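Local coordinates for protein chymotrypsin (Cellulomonas bogoriensis, PDB 2EA3) that probably cleaves peptide bonds as a serine endopeptidase of the chymotrypsin (S1) family, this chain being the protease domain of a longer precursor, at residues Y9-R14 with T36-A41; T109-S114 with G124-T129. All blocks are in the same frame, centred on the assembly; numbering follows the deposited sequence.

In the fold
Each contact sits in a different one of the two six-stranded antiparallel barrels of the chymotrypsin fold, on opposite sides of the chain's centre, with their own centres 28 Å apart and nearest atoms about 15 Å apart. Contact 1 brings together strands 8-11 and 39-41, the two at the ends of the order of the first barrel, so it closes that barrel. Contact 2 lies between neighbours of the second barrel, strands 102-110 and 125-128, and runs on into 113-117. Both are partly buried. Contact 1 relies on one pair of backbone bonds and a buried patch of a tyrosine ring with isoleucine and threonine methyls; contact 2 buries more surface, bends through bulges and enlists three waters.

Contact 1: residues Y9-R14 with T36-A41; sequences YTIGGR and TGATTA
T10 and A41 pair their backbones in both directions, which makes them the hydrogen-bonded pair of an antiparallel match between strands 9-11 and 39-41. T10 N gives a nearly straight bond to A41 O (3.0 Å, 177° at the hydrogen), and A41 N returns one to T10 O at 2.9 Å. The same T10 O is also approached by T40 CA at 3.1 Å, a CA-H...O contact. The axes of the short segments make 142° between their N-to-C directions, well off strict antiparallel, and the two-way bonding is confined to T10 and A41. Past I11 the first segment leaves it in a type I' turn from I11 to R14, whose two central residues are G12 and G13, both with positive phi; I11 N bonds to R14 O and R14 N to I11 O. These two strands end the sheet order of the first six-stranded barrel of the trypsin-like fold, and their pairing closes it. Within the barrel, the Y9 ring is met obliquely by T40 CG2, which lies 3.7 Å from both Y9 CD1 and Y9 CE1. Chi1 of 63° sets Y9 CG between its backbone N and carbonyl carbon, and the ring's far end reaches T29, whose OG1 is hydrogen-bonded to Y9 OH; F27 meets the ring edge-to-face. I11 CG1 touches the same methyl, T40 CG2, at 4.0 Å. The other branch, I11 CG2, goes to T39 O at 3.5 Å and to A38 CB at 4.2 Å. F47 of strand 45-51 packs against Y9, I11, A38 and T40 alike, while T40 OG1 is hydrogen-bonded to P43 O. On the other face of the sheet, partly exposed, T10 OG1 lies 3.3 Å from A41 CB.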
ATOM      1  N   TYR A   9      -4.819   5.211  -8.339  1.00 10.88           N
ATOM      2  CA  TYR A   9      -4.071   5.781  -9.455  1.00 11.41           C
ATOM      3  C   TYR A   9      -4.319   4.844 -10.615  1.00 12.06           C
ATOM      4  O   TYR A   9      -4.863   3.761 -10.430  1.00 12.04           O
ATOM      5  CB  TYR A   9      -2.578   5.936  -9.135  1.00 11.65           C
ATOM      6  CG  TYR A   9      -1.841   4.637  -8.861  1.00 11.11           C
ATOM      7  CD1 TYR A   9      -1.046   4.048  -9.857  1.00 10.31           C
ATOM      8  CD2 TYR A   9      -1.920   4.008  -7.612  1.00 10.75           C
ATOM      9  CE1 TYR A   9      -0.349   2.855  -9.609  1.00 11.13           C
ATOM     10  CE2 TYR A   9      -1.241   2.813  -7.369  1.00 10.19           C
ATOM     11  CZ  TYR A   9      -0.449   2.252  -8.372  1.00 10.95           C
ATOM     12  OH  TYR A   9       0.241   1.074  -8.140  1.00 10.42           O
ATOM     13  N   THR A  10      -3.962   5.252 -11.823  1.00 12.87           N
ATOM     14  CA  THR A  10      -4.236   4.370 -12.942  1.00 13.44           C
ATOM     15  C   THR A  10      -2.950   3.948 -13.627  1.00 14.17           C
ATOM     16  O   THR A  10      -1.947   4.688 -13.616  1.00 14.37           O
ATOM     17  CB  THR A  10      -5.166   5.008 -13.968  1.00 13.71           C
ATOM     18  OG1 THR A  10      -4.576   6.231 -14.402  1.00 14.14           O
ATOM     19  CG2 THR A  10      -6.567   5.267 -13.354  1.00 14.42           C
ATOM     20  N   ILE A  11      -2.985   2.754 -14.200  1.00 14.97           N
ATOM     21  CA  ILE A  11      -1.865   2.257 -15.017  1.00 16.51           C
ATOM     22  C   ILE A  11      -2.446   1.782 -16.339  1.00 16.85           C
ATOM     23  O   ILE A  11      -3.268   0.871 -16.348  1.00 16.71           O
ATOM     24  CB  ILE A  11      -1.114   1.079 -14.350  1.00 16.62           C
ATOM     25  CG1 ILE A  11      -0.670   1.433 -12.936  1.00 18.78           C
ATOM     26  CG2 ILE A  11       0.117   0.696 -15.197  1.00 17.72           C
ATOM     27  CD1 ILE A  11      -0.436   0.237 -12.070  1.00 21.04           C
ATOM     28  N   GLY A  12      -2.020   2.397 -17.443  1.00 17.87           N
ATOM     29  CA  GLY A  12      -2.638   2.136 -18.746  1.00 18.57           C
ATOM     30  C   GLY A  12      -4.154   2.299 -18.698  1.00 18.35           C
ATOM     31  O   GLY A  12      -4.893   1.529 -19.314  1.00 20.04           O
ATOM     32  N   GLY A  13      -4.621   3.278 -17.932  1.00 17.70           N
ATOM     33  CA  GLY A  13      -6.060   3.559 -17.849  1.00 17.21           C
ATOM     34  C   GLY A  13      -6.855   2.736 -16.851  1.00 16.99           C
ATOM     35  O   GLY A  13      -8.026   3.034 -16.576  1.00 16.72           O
ATOM     36  N   ARG A  14      -6.226   1.716 -16.277  1.00 15.98           N
ATOM     37  CA  ARG A  14      -6.927   0.797 -15.388  1.00 15.91           C
ATOM     38  C   ARG A  14      -6.649   1.172 -13.938  1.00 15.84           C
ATOM     39  O   ARG A  14      -5.498   1.380 -13.565  1.00 14.77           O
ATOM     40  CB  ARG A  14      -6.464  -0.638 -15.658  1.00 16.32           C
ATOM     41  CG  ARG A  14      -7.085  -1.690 -14.762  1.00 20.68           C
ATOM     42  CD  ARG A  14      -8.541  -2.015 -15.106  1.00 24.89           C
ATOM     43  NE  ARG A  14      -9.019  -3.102 -14.257  1.00 28.68           N
ATOM     44  CZ  ARG A  14      -9.465  -2.936 -13.015  1.00 31.12           C
ATOM     45  NH1 ARG A  14      -9.861  -3.985 -12.300  1.00 33.17           N
ATOM     46  NH2 ARG A  14      -9.525  -1.723 -12.489  1.00 31.77           N
ATOM     47  N   THR A  36       8.608  -2.355 -13.609  1.00 14.53           N
ATOM     48  CA  THR A  36       9.511  -1.237 -13.852  1.00 14.34           C
ATOM     49  C   THR A  36       9.328  -0.689 -15.263  1.00 14.19           C
ATOM     50  O   THR A  36       9.235  -1.466 -16.224  1.00 13.44           O
ATOM     51  CB  THR A  36      10.975  -1.682 -13.615  1.00 14.23           C
ATOM     52  OG1 THR A  36      11.134  -2.038 -12.237  1.00 15.79           O
ATOM     53  CG2 THR A  36      11.946  -0.587 -13.960  1.00 15.96           C
ATOM     54  N   GLY A  37       9.270   0.640 -15.371  1.00 13.93           N
ATOM     55  CA  GLY A  37       9.025   1.325 -16.646  1.00 14.49           C
ATOM     56  C   GLY A  37       7.567   1.612 -16.985  1.00 15.21           C
ATOM     57  O   GLY A  37       7.300   2.432 -17.852  1.00 16.13           O
ATOM     58  N   ALA A  38       6.614   0.948 -16.318  1.00 15.43           N
ATOM     59  CA  ALA A  38       5.193   1.217 -16.560  1.00 15.69           C
ATOM     60  C   ALA A  38       4.868   2.634 -16.105  1.00 16.28           C
ATOM     61  O   ALA A  38       5.466   3.148 -15.165  1.00 16.31           O
ATOM     62  CB  ALA A  38       4.283   0.178 -15.850  1.00 16.07           C
ATOM     63  N   THR A  39       3.946   3.283 -16.796  1.00 16.19           N
ATOM     64  CA  THR A  39       3.636   4.656 -16.461  1.00 16.44           C
ATOM     65  C   THR A  39       2.283   4.689 -15.756  1.00 15.16           C
ATOM     66  O   THR A  39       1.404   3.868 -16.029  1.00 15.96           O
ATOM     67  CB  THR A  39       3.637   5.567 -17.703  1.00 17.08           C
ATOM     68  OG1 THR A  39       2.677   5.081 -18.624  1.00 21.25           O
ATOM     69  CG2 THR A  39       5.001   5.552 -18.385  1.00 17.65           C
ATOM     70  N   THR A  40       2.143   5.633 -14.839  1.00 14.40           N
ATOM     71  CA  THR A  40       0.897   5.859 -14.120  1.00 13.06           C
ATOM     72  C   THR A  40       0.276   7.207 -14.479  1.00 13.49           C
ATOM     73  O   THR A  40       0.955   8.091 -15.003  1.00 13.19           O
ATOM     74  CB  THR A  40       1.143   5.844 -12.596  1.00 12.84           C
ATOM     75  OG1 THR A  40       2.049   6.889 -12.252  1.00 11.30           O
ATOM     76  CG2 THR A  40       1.757   4.495 -12.156  1.00 12.20           C
ATOM     77  N   ALA A  41      -1.015   7.358 -14.182  1.00 13.41           N
ATOM     78  CA  ALA A  41      -1.658   8.672 -14.206  1.00 13.66           C
ATOM     79  C   ALA A  41      -2.360   8.883 -12.863  1.00 13.93           C
ATOM     80  O   ALA A  41      -2.628   7.913 -12.145  1.00 13.86           O
ATOM     81  CB  ALA A  41      -2.655   8.775 -15.365  1.00 13.43           C
TER

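Contact 2: residues T109-S114 with G124-T129; sequences TALNSS and GLIRTT
R127 stretches past T109, with the two side chains crossing obliquely. Chi1 of -171° puts R127 CG anti to the backbone N, where T109 OG1 lies 3.6 Å from R127 CG; the chain then runs extended to NE, and T109 OG1 lies at the edge of the guanidinium, in its plane. Water 1 joins the two polar groups: it accepts from R127 NE at 2.7 Å and is also hydrogen-bonded to T109 OG1. On the same face, the R127 CB has A110 CB on it at 3.9 Å and S113 OG at 3.5 Å; F165 of strand 161-168 touches both S113 and R127. L111 and I126 lie side by side, pointing the same way, with L111 CD2 against I126 CG1. Next to R127, the T109 and T129 side chains cross at about a right angle, touching through their CG2 methyls. In the backbone, R127 O takes a bond from T109 N (2.8 Å) and a weak one from A110 N, while R127 N gives to A110 O; S113 N bonds to L125 O (2.8 Å), and L125 N to S113 O. Waters 2 and 3 each bridge N112 and G124 where the two segments turn their corners, at L111-N112 and at G124. T109 and A110 facing R127 form a classic bulge, and N112 and S113 facing L125 a G1 bulge, where the chain leaves strand 102-110 of the second barrel of the chymotrypsin fold for strand 113-117.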
ATOM      1  N   THR A 109      -2.690 -10.534  12.709  1.00 11.93           N
ATOM      2  CA  THR A 109      -2.748 -11.871  13.322  1.00 13.73           C
ATOM      3  C   THR A 109      -1.493 -12.704  13.167  1.00 14.06           C
ATOM      4  O   THR A 109      -1.328 -13.697  13.864  1.00 14.42           O
ATOM      5  CB  THR A 109      -3.955 -12.696  12.828  1.00 13.87           C
ATOM      6  OG1 THR A 109      -3.855 -12.896  11.420  1.00 14.94           O
ATOM      7  CG2 THR A 109      -5.261 -12.010  13.178  1.00 15.40           C
ATOM      8  N   ALA A 110      -0.624 -12.318  12.243  1.00 14.43           N
ATOM      9  CA  ALA A 110       0.665 -12.978  12.046  1.00 14.63           C
ATOM     10  C   ALA A 110       1.602 -12.072  11.291  1.00 14.92           C
ATOM     11  O   ALA A 110       1.166 -11.180  10.560  1.00 15.04           O
ATOM     12  CB  ALA A 110       0.510 -14.302  11.282  1.00 15.84           C
ATOM     13  N   LEU A 111       2.898 -12.305  11.488  1.00 15.69           N
ATOM     14  CA  LEU A 111       3.943 -11.683  10.694  1.00 16.65           C
ATOM     15  C   LEU A 111       4.694 -12.773   9.932  1.00 17.16           C
ATOM     16  O   LEU A 111       4.605 -13.965  10.271  1.00 17.38           O
ATOM     17  CB  LEU A 111       4.893 -10.880  11.591  1.00 16.92           C
ATOM     18  CG  LEU A 111       4.273  -9.832  12.523  1.00 17.31           C
ATOM     19  CD1 LEU A 111       5.352  -9.334  13.507  1.00 19.49           C
ATOM     20  CD2 LEU A 111       3.623  -8.675  11.761  1.00 18.17           C
ATOM     21  N   ASN A 112       5.416 -12.368   8.896  1.00 18.21           N
ATOM     22  CA  ASN A 112       6.166 -13.305   8.041  1.00 19.22           C
ATOM     23  C   ASN A 112       5.329 -14.494   7.536  1.00 19.17           C
ATOM     24  O   ASN A 112       5.784 -15.640   7.573  1.00 19.53           O
ATOM     25  CB  ASN A 112       7.440 -13.791   8.753  1.00 20.24           C
ATOM     26  CG  ASN A 112       8.578 -14.112   7.774  1.00 23.97           C
ATOM     27  OD1 ASN A 112       8.601 -13.639   6.640  1.00 28.02           O
ATOM     28  ND2 ASN A 112       9.536 -14.919   8.225  1.00 29.74           N
ATOM     29  N   SER A 113       4.109 -14.211   7.077  1.00 18.23           N
ATOM     30  CA  SER A 113       3.237 -15.205   6.454  1.00 18.35           C
ATOM     31  C   SER A 113       3.584 -15.352   4.979  1.00 18.22           C
ATOM     32  O   SER A 113       4.112 -14.428   4.362  1.00 16.93           O
ATOM     33  CB  SER A 113       1.775 -14.758   6.540  1.00 18.63           C
ATOM     34  OG  SER A 113       1.280 -14.925   7.841  1.00 22.65           O
ATOM     35  N   SER A 114       3.249 -16.506   4.420  1.00 18.98           N
ATOM     36  CA  SER A 114       3.406 -16.758   2.989  1.00 19.87           C
ATOM     37  C   SER A 114       2.030 -16.975   2.373  1.00 20.12           C
ATOM     38  O   SER A 114       1.108 -17.502   3.028  1.00 20.43           O
ATOM     39  CB  SER A 114       4.284 -17.990   2.749  1.00 20.10           C
ATOM     40  OG  SER A 114       5.649 -17.719   3.042  1.00 23.12           O
ATOM     41  N   GLY A 124       6.983 -13.204   3.768  1.00 12.84           N
ATOM     42  CA  GLY A 124       7.311 -12.056   4.601  1.00 12.51           C
ATOM     43  C   GLY A 124       6.165 -11.107   4.852  1.00 12.04           C
ATOM     44  O   GLY A 124       6.405  -9.943   5.210  1.00 12.76           O
ATOM     45  N   LEU A 125       4.932 -11.603   4.690  1.00 11.53           N
ATOM     46  CA  LEU A 125       3.732 -10.756   4.726  1.00 11.59           C
ATOM     47  C   LEU A 125       3.095 -10.629   6.099  1.00 11.05           C
ATOM     48  O   LEU A 125       3.153 -11.559   6.920  1.00 12.03           O
ATOM     49  CB  LEU A 125       2.679 -11.298   3.756  1.00 11.64           C
ATOM     50  CG  LEU A 125       3.109 -11.302   2.283  1.00 13.13           C
ATOM     51  CD1 LEU A 125       2.029 -11.915   1.433  1.00 14.60           C
ATOM     52  CD2 LEU A 125       3.425  -9.877   1.809  1.00 14.94           C
ATOM     53  N   ILE A 126       2.478  -9.476   6.331  1.00 10.95           N
ATOM     54  CA  ILE A 126       1.665  -9.240   7.520  1.00 10.87           C
ATOM     55  C   ILE A 126       0.268  -9.813   7.259  1.00 11.55           C
ATOM     56  O   ILE A 126      -0.408  -9.409   6.313  1.00 11.71           O
ATOM     57  CB  ILE A 126       1.522  -7.729   7.823  1.00 11.09           C
ATOM     58  CG1 ILE A 126       2.896  -7.087   8.029  1.00 12.65           C
ATOM     59  CG2 ILE A 126       0.627  -7.517   9.046  1.00 10.69           C
ATOM     60  CD1 ILE A 126       2.865  -5.575   7.981  1.00 14.45           C
ATOM     61  N   ARG A 127      -0.160 -10.764   8.079  1.00 11.26           N
ATOM     62  CA  ARG A 127      -1.508 -11.322   7.957  1.00 12.78           C
ATOM     63  C   ARG A 127      -2.477 -10.547   8.849  1.00 12.24           C
ATOM     64  O   ARG A 127      -2.161 -10.266  10.006  1.00 11.67           O
ATOM     65  CB  ARG A 127      -1.498 -12.806   8.345  1.00 12.89           C
ATOM     66  CG  ARG A 127      -2.798 -13.528   8.035  1.00 14.81           C
ATOM     67  CD  ARG A 127      -2.755 -14.991   8.480  1.00 17.00           C
ATOM     68  NE  ARG A 127      -4.124 -15.446   8.716  1.00 26.45           N
ATOM     69  CZ  ARG A 127      -4.783 -16.342   7.980  1.00 30.46           C
ATOM     70  NH1 ARG A 127      -4.200 -16.946   6.949  1.00 32.44           N
ATOM     71  NH2 ARG A 127      -6.037 -16.652   8.297  1.00 31.73           N
ATOM     72  N   THR A 128      -3.650 -10.206   8.312  1.00 11.34           N
ATOM     73  CA  THR A 128      -4.669  -9.466   9.095  1.00 11.01           C
ATOM     74  C   THR A 128      -6.089  -9.953   8.858  1.00 11.15           C
ATOM     75  O   THR A 128      -6.347 -10.679   7.896  1.00 12.15           O
ATOM     76  CB  THR A 128      -4.701  -7.961   8.752  1.00 11.12           C
ATOM     77  OG1 THR A 128      -5.394  -7.769   7.500  1.00 10.70           O
ATOM     78  CG2 THR A 128      -3.262  -7.363   8.690  1.00  9.86           C
ATOM     79  N   THR A 129      -7.012  -9.466   9.691  1.00 10.96           N
ATOM     80  CA  THR A 129      -8.450  -9.739   9.531  1.00 11.10           C
ATOM     81  C   THR A 129      -9.124  -8.581   8.794  1.00 10.92           C
ATOM     82  O   THR A 129     -10.357  -8.473   8.782  1.00  9.95           O
ATOM     83  CB  THR A 129      -9.138  -9.868  10.904  1.00 10.89           C
ATOM     84  OG1 THR A 129      -8.909  -8.672  11.643  1.00 11.97           O
ATOM     85  CG2 THR A 129      -8.579 -11.039  11.686  1.00 12.41           C
TER
HETATM   86  O   HOH W   1      -5.950 -13.860  10.018  1.00 27.42           O
HETATM   87  O   HOH W   2       7.182 -16.082   4.846  1.00 21.64           O
HETATM   88  O   HOH W   3       5.771  -9.659   8.222  1.00 22.85           O